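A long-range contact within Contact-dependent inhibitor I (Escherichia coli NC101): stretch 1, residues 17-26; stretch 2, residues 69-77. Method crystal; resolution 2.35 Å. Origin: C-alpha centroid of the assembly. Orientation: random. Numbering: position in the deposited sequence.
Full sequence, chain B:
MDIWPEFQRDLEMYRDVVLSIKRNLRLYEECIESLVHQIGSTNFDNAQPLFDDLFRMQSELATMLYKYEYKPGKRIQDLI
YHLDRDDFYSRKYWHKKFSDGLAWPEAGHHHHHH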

# COMPACT_ATOMS: atom_id res chain seq x y z
N VAL B 17 -1.70 4.71 4.80
CA VAL B 17 -2.90 4.20 4.20
C VAL B 17 -3.13 2.74 4.52
O VAL B 17 -4.28 2.35 4.79
N VAL B 18 -2.07 1.96 4.56
CA VAL B 18 -2.19 0.54 4.88
C VAL B 18 -2.69 0.38 6.32
O VAL B 18 -3.56 -0.41 6.61
N LEU B 19 -2.13 1.15 7.22
CA LEU B 19 -2.58 1.15 8.61
C LEU B 19 -4.08 1.34 8.69
O LEU B 19 -4.77 0.65 9.45
N SER B 20 -4.57 2.32 7.94
CA SER B 20 -5.99 2.67 7.90
C SER B 20 -6.89 1.59 7.24
O SER B 20 -7.98 1.25 7.73
N ILE B 21 -6.42 1.03 6.16
CA ILE B 21 -7.15 -0.04 5.48
C ILE B 21 -7.29 -1.24 6.39
O ILE B 21 -8.36 -1.81 6.45
N LYS B 22 -6.24 -1.62 7.09
CA LYS B 22 -6.30 -2.77 8.01
C LYS B 22 -7.33 -2.56 9.13
O LYS B 22 -8.01 -3.51 9.55
N ARG B 23 -7.43 -1.32 9.60
CA ARG B 23 -8.41 -1.00 10.58
C ARG B 23 -9.80 -1.12 10.00
O ARG B 23 -10.70 -1.59 10.64
N ASN B 24 -9.98 -0.65 8.80
CA ASN B 24 -11.27 -0.76 8.19
C ASN B 24 -11.64 -2.23 8.02
O ASN B 24 -12.78 -2.60 8.23
N LEU B 25 -10.68 -3.06 7.61
CA LEU B 25 -10.87 -4.48 7.46
C LEU B 25 -11.30 -5.16 8.78
O LEU B 25 -12.16 -6.05 8.75
N ARG B 26 -10.76 -4.72 9.91
CA ARG B 26 -11.17 -5.23 11.21
C ARG B 26 -12.64 -4.96 11.45
O ARG B 26 -13.31 -5.83 11.93
N GLU B 69 -6.88 -3.67 -5.99
CA GLU B 69 -5.81 -4.65 -5.80
C GLU B 69 -5.19 -4.64 -4.42
O GLU B 69 -3.99 -4.80 -4.27
N TYR B 70 -6.02 -4.42 -3.41
CA TYR B 70 -5.56 -4.60 -2.05
C TYR B 70 -5.85 -6.04 -1.68
O TYR B 70 -6.99 -6.47 -1.67
N LYS B 71 -4.81 -6.78 -1.36
CA LYS B 71 -4.93 -8.20 -1.03
C LYS B 71 -5.04 -8.32 0.51
O LYS B 71 -4.13 -7.94 1.21
N PRO B 72 -6.19 -8.76 1.04
CA PRO B 72 -6.38 -8.81 2.49
C PRO B 72 -5.87 -10.12 3.12
O PRO B 72 -5.37 -10.97 2.41
N GLY B 73 -6.03 -10.29 4.44
CA GLY B 73 -5.71 -11.55 5.11
C GLY B 73 -6.56 -12.71 4.62
O GLY B 73 -7.67 -12.53 4.20
N LYS B 74 -6.01 -13.92 4.69
CA LYS B 74 -6.65 -15.18 4.25
C LYS B 74 -8.12 -15.30 4.64
O LYS B 74 -8.93 -15.74 3.85
N ARG B 75 -8.45 -14.91 5.85
CA ARG B 75 -9.81 -14.96 6.31
C ARG B 75 -10.79 -14.20 5.44
O ARG B 75 -11.84 -14.74 5.03
N ILE B 76 -10.47 -12.93 5.22
CA ILE B 76 -11.24 -12.06 4.33
C ILE B 76 -11.17 -12.56 2.86
O ILE B 76 -12.16 -12.50 2.18
N GLN B 77 -10.04 -13.05 2.38
CA GLN B 77 -9.97 -13.66 1.05
C GLN B 77 -10.91 -14.84 0.88
O GLN B 77 -11.59 -14.95 -0.12

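The most distinctive feature of this contact is a CH-pi interaction: the CG2 methyl of Ile 21 sits almost squarely over one face of the Tyr 70 ring, 3.6 Å from the ring centroid and only 10° off the ring normal. No hydrogen bond joins the two stretches, so the contact rests on the fit of side chains; the two stretches bury 303 Å² between them, both sides summed.

Stretch 1 is a continuous helical segment, and the residues that meet stretch 2 are Val 18, Ile 21, Lys 22 and Leu 25. Their three- and four-residue spacing places them along one side of the helix. After Glu 69, which leaves a preceding helix with positive phi, stretch 2 runs as a loop through Tyr 70, Lys 71 and Pro 72 and enters a helix after Gly 73, its N-cap residue.

Tyr 70 contributes the most covered area. With chi1 t (-175°) and chi2 at -82°, it lays a broad, flat ring along the helix, where several side chains can reach it at once. Ile 21, chi1 m and chi2 t, points toward it, and its CG2 comes within 3.7 Å of Tyr 70 CZ. A beta-branched residue suits this place because CG2 is held close to the backbone, directly over the ring. Val 18, chi1 t, points sideways and meets the ring edge, with its CG2 4.4 Å from Tyr 70 CE2. Lys 22 (chi1 m, chi2 and chi3 t, chi4 m) also leaves the helix sideways, but its end comes nearer; the aliphatic CG lies 3.8 Å from Tyr 70 OH. Its long chain can thus pack near the phenol while the residue remains exposed.

Leu 25 (chi1 m, chi2 t) points toward stretch 2 and links the tyrosine to the residues that follow. Its CD1 lies 3.8 Å from Tyr 70 CE1, approaching the ring obliquely, and 3.9 Å from Pro 72 CB. Its other methyl, CD2, is 4.4 Å from CG2 of Ile 76. The forked end of leucine is well suited to reaching both the loop and the start of the helix of stretch 2. Pro 72, with a C-gamma endo pucker, offers a compact apolar surface, while Ile 76, m at both chi1 and chi2, points toward the helix of stretch 1 from the first turn of its own.

Other polar side chains, such as those of Lys 71 and Arg 23, take no part in the contact. Lys 71 points away, chi1 to chi3 all t, and its NZ gives a weak hydrogen bond to Gln 77 OE1 at 3.3 Å, within stretch 2. Arg 23, buried but out of reach of stretch 2, finds its hydrogen-bonding partners elsewhere in the structure.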

# COMPACT_ATOMS: atom_id res chain seq x y z
CB VAL B 17 -3.02 4.53 2.69
CG1 VAL B 17 -2.25 3.58 1.81
CG2 VAL B 17 -4.47 4.46 2.31
CB VAL B 18 -0.86 -0.16 4.62
CG1 VAL B 18 -0.76 -1.52 5.28
CG2 VAL B 18 -0.66 -0.31 3.12
CB LEU B 19 -1.90 2.28 9.34
CG LEU B 19 -2.07 2.44 10.81
CD1 LEU B 19 -1.52 1.21 11.51
CD2 LEU B 19 -1.30 3.66 11.25
CB SER B 20 -6.13 3.97 7.15
OG SER B 20 -7.47 4.21 6.92
CB ILE B 21 -6.44 -0.42 4.16
CG1 ILE B 21 -6.66 0.68 3.15
CG2 ILE B 21 -6.91 -1.76 3.62
CD1 ILE B 21 -5.66 0.60 2.00
CB LYS B 22 -4.96 -3.09 8.62
CG LYS B 22 -3.91 -3.67 7.66
CD LYS B 22 -2.61 -3.97 8.43
CE LYS B 22 -1.42 -4.25 7.52
NZ LYS B 22 -1.49 -5.62 7.02
CB ARG B 23 -8.23 0.43 11.09
CG ARG B 23 -7.09 0.54 12.04
CD ARG B 23 -6.81 1.99 12.34
NE ARG B 23 -5.54 2.07 13.02
CZ ARG B 23 -4.93 3.17 13.39
NH1 ARG B 23 -5.46 4.35 13.16
NH2 ARG B 23 -3.78 3.07 14.00
CB ASN B 24 -11.31 -0.02 6.89
CG ASN B 24 -11.35 1.49 7.05
OD1 ASN B 24 -12.12 1.99 7.84
ND2 ASN B 24 -10.57 2.22 6.25
CB LEU B 25 -9.64 -5.17 6.87
CG LEU B 25 -9.48 -4.94 5.35
CD1 LEU B 25 -8.20 -5.54 4.87
CD2 LEU B 25 -10.61 -5.50 4.51
CB ARG B 26 -10.40 -4.62 12.39
CG ARG B 26 -8.91 -4.96 12.50
CD ARG B 26 -8.19 -4.25 13.68
NE ARG B 26 -8.72 -4.71 14.98
CZ ARG B 26 -9.72 -4.16 15.67
NH1 ARG B 26 -10.09 -4.71 16.83
NH2 ARG B 26 -10.34 -3.06 15.24
CB GLU B 69 -4.78 -4.55 -6.94
CG GLU B 69 -5.44 -5.02 -8.24
CD GLU B 69 -4.48 -5.02 -9.42
OE1 GLU B 69 -4.13 -3.93 -9.88
OE2 GLU B 69 -4.07 -6.11 -9.87
CB TYR B 70 -6.16 -3.61 -1.06
CG TYR B 70 -5.52 -3.79 0.33
CD1 TYR B 70 -5.97 -4.79 1.21
CD2 TYR B 70 -4.44 -3.01 0.72
CE1 TYR B 70 -5.36 -4.97 2.43
CE2 TYR B 70 -3.82 -3.20 1.95
CZ TYR B 70 -4.29 -4.17 2.80
OH TYR B 70 -3.67 -4.36 3.95
CB LYS B 71 -3.71 -8.96 -1.58
CG LYS B 71 -3.79 -10.48 -1.40
CD LYS B 71 -2.50 -11.19 -1.85
CE LYS B 71 -2.57 -12.73 -1.69
NZ LYS B 71 -2.40 -13.24 -0.29
CB PRO B 72 -7.92 -8.71 2.61
CG PRO B 72 -8.39 -9.52 1.46
CD PRO B 72 -7.41 -9.15 0.35
CB LYS B 74 -5.88 -16.37 4.82
CG LYS B 74 -6.37 -17.76 4.40
CD LYS B 74 -5.90 -18.18 3.01
CE LYS B 74 -6.64 -19.43 2.50
NZ LYS B 74 -6.33 -20.68 3.26
CB ARG B 75 -9.90 -14.46 7.75
CG ARG B 75 -10.91 -15.24 8.57
CD ARG B 75 -10.78 -14.95 10.05
NE ARG B 75 -11.83 -15.68 10.75
CZ ARG B 75 -12.84 -15.14 11.42
NH1 ARG B 75 -12.96 -13.82 11.54
NH2 ARG B 75 -13.74 -15.93 11.99
CB ILE B 76 -10.71 -10.63 4.41
CG1 ILE B 76 -10.85 -10.07 5.83
CG2 ILE B 76 -11.38 -9.72 3.38
CD1 ILE B 76 -12.27 -9.63 6.14
CB GLN B 77 -8.58 -14.13 0.70
CG GLN B 77 -7.86 -13.27 -0.31
CD GLN B 77 -6.36 -13.59 -0.35
OE1 GLN B 77 -5.61 -13.27 0.59
NE2 GLN B 77 -5.92 -14.21 -1.43